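Local coordinates for protein Nup188 (Myceliophthora thermophila, PDB 4KF8) that serves as a scaffold nucleoporin of the nuclear pore complex and shares structural and functional properties with nuclear transport receptors, at residues F280-A285 with L339-R344; V284-V289 with G369-I374; Y155-L160 with Y212-K217. All blocks are in the same frame, centred on the assembly; numbering follows the deposited sequence.

Going from the N terminus, contact 3 comes first: helix 154-167 meets helix 206-226, closing a loop of 51 intervening residues before the other two contacts begin. Contacts 1 and 2 then start from overlapping segments, which share Val284 and Ala285. The loop of contact 1 closes at 339-344, where the entry to helix 284-303 meets the approach to helix 343-350; that of contact 2 runs on past it to helix 362-378, so the two loops overlap over most of their length. Contact 3 lies in series with both. Glu288 of helix 284-303 joins that helix to helix 206-226, tying the middle helices to the C-terminal ones.

Contact 1: residues F280-A285 with L339-R344; sequences FVALVA and LPLNPR
The carbonyl oxygen of Val281 accepts the backbone N-H of Leu339, with 3.1 Å between Val281 O and Leu339 N and an angle of 160° at the hydrogen. It is the sole hydrogen bond between 280-285 and 339-344, and it joins the chain leading into helix 284-303 to the chain leading toward helix 343-350. Val281 is also bonded through its backbone to Arg337. Beside this link, Leu339 crosses Phe280 obliquely. Its CD1 lies against the CD2-CE2 bond of the ring, 3.5 Å from Phe280 CE2 and 3.6 Å from Phe280 CD2, while Leu339 CG follows at 3.8 Å from Phe280 CD2. With chi1 at -68°, Phe280 CG lies beside the backbone N and anti to the carbonyl carbon. An alanine in place of Leu339 would keep the backbone bond but would probably leave this part of the Phe280 ring without its aliphatic neighbour and freer to turn. Two residues on, Leu341 reaches back with one methyl: Leu341 CD1 sits 3.6 Å from Ala282 CB and, more loosely, 4.2 Å from Val284 CG2. Phe202 touches both Phe280 and Ala282, and Pro201 touches Leu341, so a third piece of loop joins the cluster. The pairing thus rests on a main-chain bond that draws on no side-chain atom, flanked by small apolar patches built from side chains.

Contact 2: residues V284-V289 with G369-I374; sequences VALSEV and GLLEGI
Leu286 meets three residues of 369-374. Its CB packs on Leu370, with Leu286 CB 3.8 Å from Leu370 CD1, and its two methyls close on one methyl of Leu371: Leu371 CD2 lies 3.7 Å from Leu286 CD2 and 3.8 Å from Leu286 CD1, as the two chains pass at a slant. The third neighbour is Ile374, whose CD1 rests against the main-chain oxygen of Leu286. The same methyl turns to Val289, with Ile374 CD1 3.7 Å from Val289 CG1; here the side chains cross at about a right angle, and Ile374 CG2 adds a looser touch on Val289 CG1. Leu370 CD1 also reaches Ser287 CB at 4.1 Å. The axes of the two segments are 9.0 Å apart at closest approach and inclined at 23°, a near-parallel pairing of helices not consecutive in the chain, consistent with an alpha-helical superhelix and with a family of the TPR clan. Within helix 284-303, Ser287 folds its hydroxyl back along its own turn. OG stands between the backbone N and the carbonyl carbon (chi1 67°) and gives a hydrogen bond to the oxygen of Val284, with Ser287 OG 3.0 Å from Val284 O. That oxygen also takes the N-H of Glu288, and both donors approach from the same face of the carbonyl plane, the hydroxyl tilted 35° out of it. Farther out, Leu256 backs Leu286 and Val289; from helix 317-328, Val320 touches Val289 and Ile374, and Leu328 touches Leu371. His290 touches Leu370 and Ile374. On the side of the helix turned from 369-374, Glu288 OE2 accepts a hydrogen bond from Trp215 NE1.

Contact 3: residues Y155-L160 with Y212-K217; sequences YGELAL and YAIWAK
Glu157 spans the groove between 155-160 and 212-217. Its CB touches Ile214, with Glu157 CB 3.7 Å from Ile214 CG1. CG is anti to the backbone N (chi1 -169°), and the chain stays extended beyond it, carrying the carboxylate across Ala213: Glu157 CD lies 3.9 Å and Glu157 OE2 3.2 Å from Ala213 CB. At the tip the two oxygens have different mates. OE1 forms a salt bridge with Arg210, a turn before Ala213, whereas OE2 comes within 3.5 Å of Lys217 CD. Lys217 is extended and crosses Glu157 at about a right angle, and its ammonium makes a long salt bridge, with Glu157 OE2 4.0 Å from Lys217 NZ. The two nearby positive charges would probably favour an ionised carboxylate here. Ile214 supplies the apolar part of the contact: its CG2 lies 3.5 Å from Leu160 CD1, and Ile214 CD1 rests on the backbone at Gly156-Glu157, 3.7 Å from Glu157 N. Phe141 of helix 134-143 covers both Leu160 and Ile214. The near-parallel axes, 16° apart, are in keeping with non-consecutive helices stacked side by side in an alpha-helical solenoid.

Contact 1: residues F280-A285 with L339-R344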
loop_
_atom_site.group_PDB
_atom_site.type_symbol
_atom_site.label_atom_id
_atom_site.label_comp_id
_atom_site.label_asym_id
_atom_site.label_seq_id
_atom_site.Cartn_x
_atom_site.Cartn_y
_atom_site.Cartn_z
ATOM N N PHE A 280 -13.277 19.412 2.359
ATOM C CA PHE A 280 -11.972 19.388 1.700
ATOM C C PHE A 280 -11.837 18.253 0.677
ATOM O O PHE A 280 -12.771 17.478 0.459
ATOM C CB PHE A 280 -10.854 19.270 2.747
ATOM C CG PHE A 280 -10.686 20.494 3.622
ATOM C CD1 PHE A 280 -11.406 21.656 3.376
ATOM C CD2 PHE A 280 -9.793 20.479 4.679
ATOM C CE1 PHE A 280 -11.257 22.786 4.174
ATOM C CE2 PHE A 280 -9.623 21.603 5.491
ATOM C CZ PHE A 280 -10.362 22.751 5.230
ATOM N N VAL A 281 -10.663 18.167 0.055
ATOM C CA VAL A 281 -10.341 17.087 -0.877
ATOM C C VAL A 281 -8.889 16.630 -0.709
ATOM O O VAL A 281 -7.968 17.445 -0.711
ATOM C CB VAL A 281 -10.613 17.488 -2.345
ATOM C CG1 VAL A 281 -10.354 18.959 -2.549
ATOM C CG2 VAL A 281 -9.773 16.654 -3.303
ATOM N N ALA A 282 -8.696 15.323 -0.554
ATOM C CA ALA A 282 -7.373 14.763 -0.307
ATOM C C ALA A 282 -6.754 14.176 -1.568
ATOM O O ALA A 282 -7.422 14.016 -2.587
ATOM C CB ALA A 282 -7.444 13.702 0.777
ATOM N N LEU A 283 -5.470 13.845 -1.485
ATOM C CA LEU A 283 -4.768 13.236 -2.605
ATOM C C LEU A 283 -5.082 11.744 -2.680
ATOM O O LEU A 283 -5.165 11.169 -3.766
ATOM C CB LEU A 283 -3.261 13.452 -2.469
ATOM C CG LEU A 283 -2.414 13.075 -3.684
ATOM C CD1 LEU A 283 -2.605 14.085 -4.802
ATOM C CD2 LEU A 283 -0.948 12.948 -3.301
ATOM N N VAL A 284 -5.256 11.121 -1.517
ATOM C CA VAL A 284 -5.631 9.713 -1.451
ATOM C C VAL A 284 -7.018 9.473 -2.049
ATOM O O VAL A 284 -7.311 8.381 -2.531
ATOM C CB VAL A 284 -5.606 9.177 -0.002
ATOM C CG1 VAL A 284 -4.173 8.970 0.466
ATOM C CG2 VAL A 284 -6.357 10.115 0.932
ATOM N N ALA A 285 -7.863 10.498 -2.013
ATOM C CA ALA A 285 -9.207 10.404 -2.562
ATOM C C ALA A 285 -9.150 10.303 -4.080
ATOM O O ALA A 285 -10.015 9.695 -4.704
ATOM C CB ALA A 285 -10.035 11.603 -2.140
ATOM N N LEU A 339 -5.883 19.535 0.291
ATOM C CA LEU A 339 -5.072 19.585 1.502
ATOM C C LEU A 339 -4.195 18.353 1.645
ATOM O O LEU A 339 -4.655 17.230 1.438
ATOM C CB LEU A 339 -5.955 19.703 2.744
ATOM C CG LEU A 339 -6.340 21.071 3.317
ATOM C CD1 LEU A 339 -6.270 21.028 4.841
ATOM C CD2 LEU A 339 -5.459 22.179 2.782
ATOM N N PRO A 340 -2.925 18.559 2.013
ATOM C CA PRO A 340 -2.026 17.439 2.303
ATOM C C PRO A 340 -2.403 16.775 3.624
ATOM O O PRO A 340 -2.754 17.465 4.584
ATOM C CB PRO A 340 -0.655 18.112 2.405
ATOM C CG PRO A 340 -0.953 19.510 2.799
ATOM C CD PRO A 340 -2.255 19.862 2.147
ATOM N N LEU A 341 -2.344 15.448 3.663
ATOM C CA LEU A 341 -2.731 14.697 4.851
ATOM C C LEU A 341 -1.527 14.029 5.501
ATOM O O LEU A 341 -1.559 13.683 6.682
ATOM C CB LEU A 341 -3.777 13.640 4.500
ATOM C CG LEU A 341 -5.206 14.125 4.265
ATOM C CD1 LEU A 341 -6.127 12.938 4.048
ATOM C CD2 LEU A 341 -5.675 14.959 5.444
ATOM N N ASN A 342 -0.467 13.844 4.723
ATOM C CA ASN A 342 0.757 13.243 5.233
ATOM C C ASN A 342 1.904 14.249 5.257
ATOM O O ASN A 342 1.977 15.126 4.395
ATOM C CB ASN A 342 1.139 12.024 4.388
ATOM N N PRO A 343 2.802 14.132 6.252
ATOM C CA PRO A 343 3.994 14.985 6.317
ATOM C C PRO A 343 4.844 14.852 5.055
ATOM O O PRO A 343 5.585 15.772 4.707
ATOM C CB PRO A 343 4.754 14.429 7.525
ATOM C CG PRO A 343 3.698 13.825 8.380
ATOM C CD PRO A 343 2.695 13.244 7.423
ATOM N N ARG A 344 4.727 13.711 4.381
ATOM C CA ARG A 344 5.399 13.500 3.105
ATOM C C ARG A 344 4.713 14.299 1.999
ATOM O O ARG A 344 5.374 14.961 1.199
ATOM C CB ARG A 344 5.421 12.011 2.752
#

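Contact 2: residues V284-V289 with G369-I374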
loop_
_atom_site.group_PDB
_atom_site.type_symbol
_atom_site.label_atom_id
_atom_site.label_comp_id
_atom_site.label_asym_id
_atom_site.label_seq_id
_atom_site.Cartn_x
_atom_site.Cartn_y
_atom_site.Cartn_z
ATOM N N VAL A 284 -5.256 11.121 -1.517
ATOM C CA VAL A 284 -5.631 9.713 -1.451
ATOM C C VAL A 284 -7.018 9.473 -2.049
ATOM O O VAL A 284 -7.311 8.381 -2.531
ATOM C CB VAL A 284 -5.606 9.177 -0.002
ATOM C CG1 VAL A 284 -4.173 8.970 0.466
ATOM C CG2 VAL A 284 -6.357 10.115 0.932
ATOM N N ALA A 285 -7.863 10.498 -2.013
ATOM C CA ALA A 285 -9.207 10.404 -2.562
ATOM C C ALA A 285 -9.150 10.303 -4.080
ATOM O O ALA A 285 -10.015 9.695 -4.704
ATOM C CB ALA A 285 -10.035 11.603 -2.140
ATOM N N LEU A 286 -8.119 10.903 -4.664
ATOM C CA LEU A 286 -7.943 10.895 -6.109
ATOM C C LEU A 286 -7.369 9.568 -6.591
ATOM O O LEU A 286 -7.651 9.133 -7.705
ATOM C CB LEU A 286 -7.032 12.046 -6.541
ATOM C CG LEU A 286 -7.529 13.458 -6.226
ATOM C CD1 LEU A 286 -6.531 14.505 -6.696
ATOM C CD2 LEU A 286 -8.885 13.690 -6.860
ATOM N N SER A 287 -6.565 8.929 -5.747
ATOM C CA SER A 287 -5.939 7.658 -6.101
ATOM C C SER A 287 -6.895 6.497 -5.870
ATOM O O SER A 287 -6.831 5.482 -6.562
ATOM C CB SER A 287 -4.656 7.446 -5.297
ATOM O OG SER A 287 -4.941 7.261 -3.923
ATOM N N GLU A 288 -7.771 6.653 -4.885
ATOM C CA GLU A 288 -8.815 5.674 -4.618
ATOM C C GLU A 288 -9.719 5.560 -5.836
ATOM O O GLU A 288 -9.975 4.466 -6.340
ATOM C CB GLU A 288 -9.642 6.105 -3.408
ATOM C CG GLU A 288 -10.757 5.143 -3.050
ATOM C CD GLU A 288 -11.934 5.836 -2.402
ATOM O OE1 GLU A 288 -12.099 7.053 -2.625
ATOM O OE2 GLU A 288 -12.695 5.166 -1.674
ATOM N N VAL A 289 -10.198 6.711 -6.296
ATOM C CA VAL A 289 -11.033 6.807 -7.483
ATOM C C VAL A 289 -10.265 6.349 -8.719
ATOM O O VAL A 289 -10.826 5.714 -9.607
ATOM C CB VAL A 289 -11.549 8.249 -7.668
ATOM C CG1 VAL A 289 -12.272 8.413 -8.994
ATOM C CG2 VAL A 289 -12.462 8.626 -6.513
ATOM N N GLY A 369 -2.050 15.102 -12.103
ATOM C CA GLY A 369 -1.659 13.850 -12.726
ATOM C C GLY A 369 -2.634 12.711 -12.503
ATOM O O GLY A 369 -2.938 11.954 -13.427
ATOM N N LEU A 370 -3.132 12.589 -11.276
ATOM C CA LEU A 370 -4.068 11.521 -10.935
ATOM C C LEU A 370 -5.401 11.646 -11.669
ATOM O O LEU A 370 -5.737 10.805 -12.500
ATOM C CB LEU A 370 -4.298 11.460 -9.423
ATOM C CG LEU A 370 -3.175 10.826 -8.599
ATOM C CD1 LEU A 370 -3.477 10.916 -7.110
ATOM C CD2 LEU A 370 -2.957 9.380 -9.019
ATOM N N LEU A 371 -6.156 12.699 -11.369
ATOM C CA LEU A 371 -7.494 12.854 -11.936
ATOM C C LEU A 371 -7.504 13.109 -13.448
ATOM O O LEU A 371 -8.558 13.067 -14.081
ATOM C CB LEU A 371 -8.303 13.920 -11.177
ATOM C CG LEU A 371 -7.672 15.285 -10.882
ATOM C CD1 LEU A 371 -7.690 16.182 -12.102
ATOM C CD2 LEU A 371 -8.364 15.969 -9.713
ATOM N N GLU A 372 -6.329 13.365 -14.017
ATOM C CA GLU A 372 -6.188 13.477 -15.464
ATOM C C GLU A 372 -6.204 12.082 -16.082
ATOM O O GLU A 372 -6.744 11.876 -17.169
ATOM C CB GLU A 372 -4.884 14.192 -15.821
ATOM C CG GLU A 372 -4.718 14.517 -17.293
ATOM C CD GLU A 372 -3.357 15.113 -17.608
ATOM O OE1 GLU A 372 -3.291 16.053 -18.426
ATOM O OE2 GLU A 372 -2.351 14.636 -17.041
ATOM N N GLY A 373 -5.606 11.128 -15.374
ATOM C CA GLY A 373 -5.590 9.742 -15.803
ATOM C C GLY A 373 -6.947 9.078 -15.652
ATOM O O GLY A 373 -7.305 8.193 -16.428
ATOM N N ILE A 374 -7.702 9.510 -14.646
ATOM C CA ILE A 374 -9.055 9.014 -14.430
ATOM C C ILE A 374 -9.934 9.394 -15.614
ATOM O O ILE A 374 -10.861 8.669 -15.979
ATOM C CB ILE A 374 -9.664 9.585 -13.133
ATOM C CG1 ILE A 374 -8.746 9.301 -11.941
ATOM C CG2 ILE A 374 -11.056 9.013 -12.891
ATOM C CD1 ILE A 374 -9.249 9.866 -10.635
#

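Contact 3: residues Y155-L160 with Y212-K217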
loop_
_atom_site.group_PDB
_atom_site.type_symbol
_atom_site.label_atom_id
_atom_site.label_comp_id
_atom_site.label_asym_id
_atom_site.label_seq_id
_atom_site.Cartn_x
_atom_site.Cartn_y
_atom_site.Cartn_z
ATOM N N TYR A 155 -2.515 -2.475 13.167
ATOM C CA TYR A 155 -1.894 -3.661 12.590
ATOM C C TYR A 155 -2.609 -4.126 11.328
ATOM O O TYR A 155 -2.076 -4.936 10.570
ATOM C CB TYR A 155 -1.817 -4.793 13.614
ATOM C CG TYR A 155 -0.619 -4.690 14.524
ATOM C CD1 TYR A 155 0.666 -4.822 14.018
ATOM C CD2 TYR A 155 -0.768 -4.462 15.885
ATOM C CE1 TYR A 155 1.773 -4.725 14.839
ATOM C CE2 TYR A 155 0.335 -4.368 16.719
ATOM C CZ TYR A 155 1.605 -4.500 16.187
ATOM O OH TYR A 155 2.709 -4.407 17.002
ATOM N N GLY A 156 -3.816 -3.615 11.111
ATOM C CA GLY A 156 -4.560 -3.921 9.906
ATOM C C GLY A 156 -3.858 -3.364 8.687
ATOM O O GLY A 156 -3.567 -4.089 7.738
ATOM N N GLU A 157 -3.577 -2.067 8.721
ATOM C CA GLU A 157 -2.934 -1.397 7.601
ATOM C C GLU A 157 -1.495 -1.866 7.403
ATOM O O GLU A 157 -1.014 -1.955 6.279
ATOM C CB GLU A 157 -2.958 0.116 7.799
ATOM C CG GLU A 157 -2.553 0.887 6.554
ATOM C CD GLU A 157 -2.266 2.345 6.834
ATOM O OE1 GLU A 157 -1.872 2.663 7.972
ATOM O OE2 GLU A 157 -2.431 3.173 5.913
ATOM N N LEU A 158 -0.812 -2.160 8.502
ATOM C CA LEU A 158 0.584 -2.571 8.438
ATOM C C LEU A 158 0.730 -3.935 7.785
ATOM O O LEU A 158 1.666 -4.171 7.024
ATOM C CB LEU A 158 1.204 -2.582 9.836
ATOM C CG LEU A 158 1.390 -1.204 10.472
ATOM C CD1 LEU A 158 1.872 -1.330 11.903
ATOM C CD2 LEU A 158 2.357 -0.379 9.648
ATOM N N ALA A 159 -0.207 -4.826 8.090
ATOM C CA ALA A 159 -0.213 -6.170 7.523
ATOM C C ALA A 159 -0.444 -6.130 6.018
ATOM O O ALA A 159 0.283 -6.763 5.254
ATOM C CB ALA A 159 -1.272 -7.020 8.198
ATOM N N LEU A 160 -1.461 -5.382 5.601
ATOM C CA LEU A 160 -1.790 -5.256 4.187
ATOM C C LEU A 160 -0.679 -4.597 3.383
ATOM O O LEU A 160 -0.398 -5.007 2.258
ATOM C CB LEU A 160 -3.097 -4.483 3.996
ATOM C CG LEU A 160 -4.389 -5.222 4.339
ATOM C CD1 LEU A 160 -5.574 -4.514 3.719
ATOM C CD2 LEU A 160 -4.327 -6.667 3.877
ATOM N N TYR A 212 -10.301 3.827 6.169
ATOM C CA TYR A 212 -10.148 4.361 4.821
ATOM C C TYR A 212 -8.757 4.083 4.271
ATOM O O TYR A 212 -8.594 3.788 3.086
ATOM C CB TYR A 212 -10.423 5.866 4.780
ATOM C CG TYR A 212 -10.306 6.439 3.386
ATOM C CD1 TYR A 212 -11.403 6.480 2.537
ATOM C CD2 TYR A 212 -9.093 6.923 2.912
ATOM C CE1 TYR A 212 -11.296 6.992 1.260
ATOM C CE2 TYR A 212 -8.978 7.429 1.636
ATOM C CZ TYR A 212 -10.082 7.464 0.815
ATOM O OH TYR A 212 -9.971 7.974 -0.453
ATOM N N ALA A 213 -7.757 4.193 5.139
ATOM C CA ALA A 213 -6.370 3.973 4.757
ATOM C C ALA A 213 -6.145 2.530 4.328
ATOM O O ALA A 213 -5.407 2.261 3.387
ATOM C CB ALA A 213 -5.449 4.332 5.906
ATOM N N ILE A 214 -6.794 1.608 5.030
ATOM C CA ILE A 214 -6.689 0.187 4.735
ATOM C C ILE A 214 -7.320 -0.135 3.378
ATOM O O ILE A 214 -6.781 -0.917 2.596
ATOM C CB ILE A 214 -7.349 -0.642 5.856
ATOM C CG1 ILE A 214 -6.536 -0.511 7.146
ATOM C CG2 ILE A 214 -7.470 -2.101 5.461
ATOM C CD1 ILE A 214 -7.186 -1.140 8.352
ATOM N N TRP A 215 -8.454 0.497 3.100
ATOM C CA TRP A 215 -9.172 0.302 1.846
ATOM C C TRP A 215 -8.490 0.997 0.664
ATOM O O TRP A 215 -8.266 0.384 -0.380
ATOM C CB TRP A 215 -10.622 0.778 2.007
ATOM C CG TRP A 215 -11.310 1.213 0.740
ATOM C CD1 TRP A 215 -11.396 2.485 0.251
ATOM C CD2 TRP A 215 -12.033 0.383 -0.177
ATOM N NE1 TRP A 215 -12.114 2.496 -0.918
ATOM C CE2 TRP A 215 -12.518 1.220 -1.203
ATOM C CE3 TRP A 215 -12.315 -0.986 -0.235
ATOM C CZ2 TRP A 215 -13.268 0.733 -2.274
ATOM C CZ3 TRP A 215 -13.059 -1.468 -1.299
ATOM C CH2 TRP A 215 -13.527 -0.609 -2.304
ATOM N N ALA A 216 -8.147 2.270 0.837
ATOM C CA ALA A 216 -7.588 3.073 -0.251
ATOM C C ALA A 216 -6.123 2.764 -0.551
ATOM O O ALA A 216 -5.730 2.640 -1.710
ATOM C CB ALA A 216 -7.761 4.550 0.044
ATOM N N LYS A 217 -5.320 2.645 0.501
ATOM C CA LYS A 217 -3.881 2.473 0.364
ATOM C C LYS A 217 -3.478 0.996 0.399
ATOM O O LYS A 217 -2.338 0.649 0.100
ATOM C CB LYS A 217 -3.178 3.257 1.478
ATOM C CG LYS A 217 -1.662 3.336 1.391
ATOM C CD LYS A 217 -1.076 3.801 2.722
ATOM C CE LYS A 217 0.446 3.763 2.719
ATOM N NZ LYS A 217 1.004 4.014 4.078
#